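Side-chain contacts in hypothetical protein (PDB 2IM9), which is of unknown function but probably resembles N-acetylmuramoyl-L-alanine amidases of clan CA, enzymes that cleave the sugar-peptide bond of peptidoglycan: residues 103-108 and 112-117; 122-127 and 142-147. All coordinates share one frame; numbering follows the deposited sequence. Where two conformers were deposited one is given.

Interaction 1 of 2, residues 103-108 and 112-117; sequences LSLALA and ESFQEC
Ser104, in the last turn of helix 95-107, and Ala108, just past its end, lie with their CA atoms nearest those of Cys117 and Phe114, at 5.3 Å from Ser104 CA to Cys117 CA and 5.1 Å from Ala108 CA to Phe114 CA. The axes of 103-107 and 112-117 approach to 8.2 Å and make an angle of 134°, so the second helix runs back obliquely past the first. The small Ser104 and Ala108 on the first segment probably allow so close an approach. Ala108 CB points at the start of 112-117 and sits 3.2 Å from Ser113 OG. That hydroxyl also has hydrogen-bond partners in the connection between the helices, Asn109 N and Ser110 OG. The pair forms a helical hairpin, helices 95-107 and 111-122 joined by a very short link, within the amidase-like domain. No hydrogen bond passes between the two segments, whose contact is one of packing. Phe114 fills the angle on one flank: with CG anti to the backbone N (chi1 157°), its ring reaches across the backbone of 103-108. The edge at CD1 abuts the Ser104-Leu105 peptide, 3.7 Å from Ser104 C, whereas Leu105 slants across the ring in an off-centre CH-pi contact. Its CD2 lies 4.1 Å from the Phe114 ring centroid, 30° off the normal. Ile38 of helix 27-45 touches both Leu105 and Phe114, extending this apolar patch into a third helix. On the other flank Cys117 SG packs 4.0 Å from Ala108 CB and also borders Leu107 CB. The sulfur is disulfide-bonded to Cys327, which ties the hairpin to the C-terminal tail. Ser104 offers its CB to both Phe114 CE1 and Cys117 CB, while its OG turns back to the carbonyl of Asn100 in its own helix.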
loop_
_atom_site.group_PDB
_atom_site.type_symbol
_atom_site.label_atom_id
_atom_site.label_comp_id
_atom_site.label_asym_id
_atom_site.label_seq_id
_atom_site.Cartn_x
_atom_site.Cartn_y
_atom_site.Cartn_z
ATOM N N LEU A 103 8.540 1.640 3.326
ATOM C CA LEU A 103 8.556 0.908 4.593
ATOM C C LEU A 103 9.722 -0.067 4.676
ATOM O O LEU A 103 10.421 -0.110 5.690
ATOM C CB LEU A 103 7.237 0.165 4.824
ATOM C CG LEU A 103 6.044 1.059 5.160
ATOM C CD1 LEU A 103 4.783 0.192 5.287
ATOM C CD2 LEU A 103 6.303 1.893 6.422
ATOM N N SER A 104 9.939 -0.833 3.610
ATOM C CA SER A 104 11.015 -1.825 3.602
ATOM C C SER A 104 12.396 -1.172 3.656
ATOM O O SER A 104 13.282 -1.698 4.326
ATOM C CB SER A 104 10.884 -2.771 2.406
ATOM O OG SER A 104 9.617 -3.418 2.428
ATOM N N LEU A 105 12.586 -0.037 2.980
ATOM C CA LEU A 105 13.850 0.720 3.102
ATOM C C LEU A 105 14.022 1.238 4.536
ATOM O O LEU A 105 15.114 1.168 5.102
ATOM C CB LEU A 105 13.912 1.901 2.117
ATOM C CG LEU A 105 14.116 1.526 0.638
ATOM C CD1 LEU A 105 13.697 2.662 -0.284
ATOM C CD2 LEU A 105 15.582 1.123 0.393
ATOM N N ALA A 106 12.938 1.742 5.120
ATOM C CA ALA A 106 13.024 2.330 6.458
ATOM C C ALA A 106 13.334 1.284 7.513
ATOM O O ALA A 106 14.000 1.580 8.504
ATOM C CB ALA A 106 11.730 3.083 6.811
ATOM N N LEU A 107 12.844 0.066 7.303
ATOM C CA LEU A 107 13.026 -1.015 8.254
ATOM C C LEU A 107 14.397 -1.673 8.199
ATOM O O LEU A 107 14.782 -2.343 9.158
ATOM C CB LEU A 107 11.974 -2.089 8.015
ATOM C CG LEU A 107 10.550 -1.755 8.435
ATOM C CD1 LEU A 107 9.681 -2.895 7.950
ATOM C CD2 LEU A 107 10.462 -1.595 9.948
ATOM N N ALA A 108 15.116 -1.461 7.099
ATOM C CA ALA A 108 16.370 -2.160 6.819
ATOM C C ALA A 108 17.553 -1.222 6.913
ATOM O O ALA A 108 17.367 -0.015 6.989
ATOM C CB ALA A 108 16.300 -2.778 5.424
ATOM N N GLU A 112 20.724 -5.720 1.083
ATOM C CA GLU A 112 20.378 -7.124 1.355
ATOM C C GLU A 112 19.190 -7.261 2.327
ATOM O O GLU A 112 18.275 -8.070 2.114
ATOM C CB GLU A 112 21.604 -7.862 1.910
ATOM C CG GLU A 112 22.786 -7.931 0.927
ATOM C CD GLU A 112 23.728 -6.695 0.894
ATOM O OE1 GLU A 112 23.506 -5.662 1.583
ATOM O OE2 GLU A 112 24.721 -6.777 0.130
ATOM N N SER A 113 19.194 -6.459 3.387
ATOM C CA SER A 113 18.108 -6.546 4.367
ATOM C C SER A 113 16.847 -5.911 3.771
ATOM O O SER A 113 15.743 -6.360 4.065
ATOM C CB SER A 113 18.500 -5.927 5.723
ATOM O OG SER A 113 18.969 -4.600 5.546
ATOM N N PHE A 114 17.008 -4.882 2.928
ATOM C CA PHE A 114 15.845 -4.296 2.217
ATOM C C PHE A 114 15.145 -5.356 1.358
ATOM O O PHE A 114 13.908 -5.472 1.352
ATOM C CB PHE A 114 16.257 -3.108 1.337
ATOM C CG PHE A 114 15.286 -2.825 0.208
ATOM C CD1 PHE A 114 14.093 -2.157 0.462
ATOM C CD2 PHE A 114 15.548 -3.259 -1.087
ATOM C CE1 PHE A 114 13.172 -1.902 -0.558
ATOM C CE2 PHE A 114 14.631 -2.998 -2.119
ATOM C CZ PHE A 114 13.453 -2.309 -1.840
ATOM N N GLN A 115 15.936 -6.117 0.613
ATOM C CA GLN A 115 15.376 -7.162 -0.236
ATOM C C GLN A 115 14.544 -8.138 0.589
ATOM O O GLN A 115 13.415 -8.490 0.224
ATOM C CB GLN A 115 16.511 -7.885 -0.958
ATOM C CG GLN A 115 17.037 -7.105 -2.127
ATOM C CD GLN A 115 18.355 -7.619 -2.651
ATOM O OE1 GLN A 115 19.033 -8.417 -2.001
ATOM N NE2 GLN A 115 18.748 -7.131 -3.813
ATOM N N GLU A 116 15.070 -8.520 1.749
ATOM C CA GLU A 116 14.403 -9.478 2.615
ATOM C C GLU A 116 13.122 -8.875 3.209
ATOM O O GLU A 116 12.067 -9.515 3.237
ATOM C CB GLU A 116 15.357 -9.887 3.732
ATOM C CG GLU A 116 14.887 -11.095 4.505
ATOM N N CYS A 117 13.224 -7.636 3.677
ATOM C CA CYS A 117 12.087 -6.929 4.259
ATOM C C CYS A 117 10.978 -6.752 3.223
ATOM O O CYS A 117 9.789 -6.920 3.523
ATOM C CB CYS A 117 12.513 -5.557 4.790
ATOM S SG CYS A 117 13.503 -5.562 6.317
#

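Interaction 2 of 2, residues 122-127 and 142-147; sequences RYKNGK and NNYNQK
Lys124 lays its aliphatic chain over one face of the Tyr144 ring, the two side chains meeting at a slant. The tyrosine was modelled in two conformers, and the contact described is that of one of them. CG is the methylene above the ring: it stands 3.8 Å from the Tyr144 ring centroid and 15° off the normal, a CH-pi contact over the face. With CG anti to the backbone N (chi1 -174°) and the chain extended beyond it, the later methylenes pass from the ring toward the phenol oxygen. Lys124 CD is 3.5 Å from Tyr144 CZ, and Lys124 CE comes to 3.3 Å from Tyr144 OH. The ammonium group finishes beside that same oxygen, Lys124 NZ to Tyr144 OH being a weak hydrogen bond of 3.3 Å. The contact joins the loop that follows helix 111-122 to helix 137-147, at the surface of the amidase-like domain. Tyr123 is the first residue to leave helical geometry there, and the chain then turns through Asn125 and Gly126, both at positive phi. Bonds from Gly126 N to Tyr123 O, at 3.1 Å, and from Lys127 N to Lys124 O close two overlapping beta turns, the first like type II and the second like type I'. Lys124 is also backbone-bonded to Asn132. Across the ring from Lys124, the amide of Asn143 covers the opposite face near the rim, with ND2 3.6 Å above the plane of the Tyr144 ring. Lys147 NZ, one turn further along the helix, donates to Asn143 OD1 at 2.8 Å, tilted 18° from the carbonyl plane. This bond probably helps hold the Asn143 amide in place.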
loop_
_atom_site.group_PDB
_atom_site.type_symbol
_atom_site.label_atom_id
_atom_site.label_comp_id
_atom_site.label_asym_id
_atom_site.label_seq_id
_atom_site.Cartn_x
_atom_site.Cartn_y
_atom_site.Cartn_z
ATOM N N ARG A 122 5.631 -7.791 0.943
ATOM C CA ARG A 122 4.858 -7.920 -0.296
ATOM C C ARG A 122 4.140 -9.244 -0.417
ATOM O O ARG A 122 3.100 -9.310 -1.073
ATOM C CB ARG A 122 5.753 -7.768 -1.529
ATOM C CG ARG A 122 6.216 -6.359 -1.800
ATOM C CD ARG A 122 6.911 -6.345 -3.185
ATOM N NE ARG A 122 5.928 -6.490 -4.262
ATOM C CZ ARG A 122 6.118 -7.214 -5.362
ATOM N NH1 ARG A 122 7.265 -7.886 -5.535
ATOM N NH2 ARG A 122 5.156 -7.277 -6.289
ATOM N N TYR A 123 4.697 -10.286 0.210
ATOM C CA TYR A 123 4.194 -11.657 0.070
ATOM C C TYR A 123 3.909 -12.284 1.420
ATOM O O TYR A 123 4.662 -12.106 2.362
ATOM C CB TYR A 123 5.210 -12.546 -0.647
ATOM C CG TYR A 123 5.537 -12.070 -2.040
ATOM C CD1 TYR A 123 4.756 -12.454 -3.132
ATOM C CD2 TYR A 123 6.628 -11.241 -2.261
ATOM C CE1 TYR A 123 5.054 -12.000 -4.426
ATOM C CE2 TYR A 123 6.940 -10.781 -3.530
ATOM C CZ TYR A 123 6.146 -11.155 -4.601
ATOM O OH TYR A 123 6.481 -10.701 -5.848
ATOM N N LYS A 124 2.840 -13.057 1.488
ATOM C CA LYS A 124 2.545 -13.859 2.677
ATOM C C LYS A 124 3.724 -14.783 3.026
ATOM O O LYS A 124 4.157 -15.592 2.197
ATOM C CB LYS A 124 1.271 -14.671 2.438
ATOM C CG LYS A 124 0.789 -15.435 3.643
ATOM C CD LYS A 124 -0.293 -16.426 3.268
ATOM C CE LYS A 124 -0.614 -17.350 4.446
ATOM N NZ LYS A 124 -1.780 -18.242 4.117
ATOM N N ASN A 125 4.233 -14.648 4.259
ATOM C CA ASN A 125 5.417 -15.386 4.751
ATOM C C ASN A 125 6.678 -15.276 3.901
ATOM O O ASN A 125 7.579 -16.140 3.980
ATOM C CB ASN A 125 5.086 -16.862 5.009
ATOM C CG ASN A 125 3.896 -17.037 5.931
ATOM O OD1 ASN A 125 3.814 -16.396 6.984
ATOM N ND2 ASN A 125 2.950 -17.888 5.524
ATOM N N GLY A 126 6.759 -14.209 3.102
ATOM C CA GLY A 126 7.916 -13.983 2.239
ATOM C C GLY A 126 8.122 -15.034 1.159
ATOM O O GLY A 126 9.216 -15.161 0.603
ATOM N N LYS A 127 7.072 -15.789 0.851
ATOM C CA LYS A 127 7.175 -16.825 -0.181
ATOM C C LYS A 127 6.699 -16.241 -1.510
ATOM O O LYS A 127 5.511 -15.960 -1.690
ATOM C CB LYS A 127 6.365 -18.057 0.225
ATOM C CG LYS A 127 6.847 -18.696 1.542
ATOM C CD LYS A 127 6.028 -19.937 1.885
ATOM C CE LYS A 127 6.676 -20.749 3.018
ATOM N NZ LYS A 127 6.121 -20.460 4.384
ATOM N N ASN A 142 -2.828 -5.502 5.253
ATOM C CA ASN A 142 -3.041 -5.100 6.649
ATOM C C ASN A 142 -2.978 -6.327 7.568
ATOM O O ASN A 142 -2.274 -6.321 8.583
ATOM C CB ASN A 142 -4.407 -4.439 6.830
ATOM C CG ASN A 142 -4.468 -3.025 6.290
ATOM O OD1 ASN A 142 -3.470 -2.455 5.840
ATOM N ND2 ASN A 142 -5.653 -2.435 6.363
ATOM N N ASN A 143 -3.720 -7.372 7.219
ATOM C CA ASN A 143 -3.824 -8.551 8.087
ATOM C C ASN A 143 -2.460 -9.180 8.387
ATOM O O ASN A 143 -2.073 -9.339 9.558
ATOM C CB ASN A 143 -4.774 -9.568 7.449
ATOM C CG ASN A 143 -4.847 -10.857 8.228
ATOM O OD1 ASN A 143 -5.307 -10.877 9.361
ATOM N ND2 ASN A 143 -4.363 -11.941 7.623
ATOM N N TYR A 144 -1.726 -9.494 7.327
ATOM C CA TYR A 144 -0.441 -10.174 7.474
ATOM C C TYR A 144 0.628 -9.296 8.101
ATOM O O TYR A 144 1.428 -9.781 8.918
ATOM C CB TYR A 144 0.029 -10.795 6.151
ATOM C CG TYR A 144 -0.800 -11.993 5.751
ATOM C CD1 TYR A 144 -0.961 -13.073 6.622
ATOM C CD2 TYR A 144 -1.434 -12.045 4.514
ATOM C CE1 TYR A 144 -1.738 -14.170 6.275
ATOM C CE2 TYR A 144 -2.217 -13.139 4.155
ATOM C CZ TYR A 144 -2.363 -14.197 5.043
ATOM O OH TYR A 144 -3.120 -15.286 4.702
ATOM N N ASN A 145 0.645 -8.011 7.753
ATOM C CA ASN A 145 1.673 -7.132 8.304
ATOM C C ASN A 145 1.391 -6.721 9.751
ATOM O O ASN A 145 2.317 -6.399 10.494
ATOM C CB ASN A 145 1.979 -5.960 7.353
ATOM C CG ASN A 145 2.752 -6.409 6.123
ATOM O OD1 ASN A 145 3.824 -7.009 6.236
ATOM N ND2 ASN A 145 2.208 -6.138 4.932
ATOM N N GLN A 146 0.124 -6.773 10.155
ATOM C CA GLN A 146 -0.231 -6.594 11.561
ATOM C C GLN A 146 0.155 -7.843 12.338
ATOM O O GLN A 146 0.792 -7.748 13.402
ATOM C CB GLN A 146 -1.720 -6.294 11.731
ATOM C CG GLN A 146 -2.108 -4.860 11.385
ATOM C CD GLN A 146 -3.605 -4.693 11.113
ATOM O OE1 GLN A 146 -4.052 -3.649 10.596
ATOM N NE2 GLN A 146 -4.382 -5.722 11.428
ATOM N N LYS A 147 -0.197 -9.005 11.789
ATOM C CA LYS A 147 0.068 -10.291 12.463
ATOM C C LYS A 147 1.551 -10.488 12.757
ATOM O O LYS A 147 1.916 -10.989 13.831
ATOM C CB LYS A 147 -0.540 -11.477 11.687
ATOM C CG LYS A 147 -2.078 -11.514 11.736
ATOM C CD LYS A 147 -2.647 -12.560 12.699
ATOM C CE LYS A 147 -4.178 -12.432 12.841
ATOM N NZ LYS A 147 -4.938 -12.576 11.545
#

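Overall arrangement
Interactions 1 and 2 follow each other along the chain, and helix 111-122 connects them: its first half packs in interaction 1, and its last residue, Arg122, opens the loop segment of interaction 2. Their centres are 14 Å apart and their nearest atoms about 5 Å apart, without touching. They differ in character, interaction 1 being a buried apolar junction between consecutive helices and interaction 2 a surface contact resting on one lysine and one tyrosine. Thr121, just before Arg122, links the two surroundings, its OG1 bonded to Cys117 O and its backbone O weakly to Asn145 ND2. Helix 137-147 in turn meets the antiparallel sheet at strand 151-153.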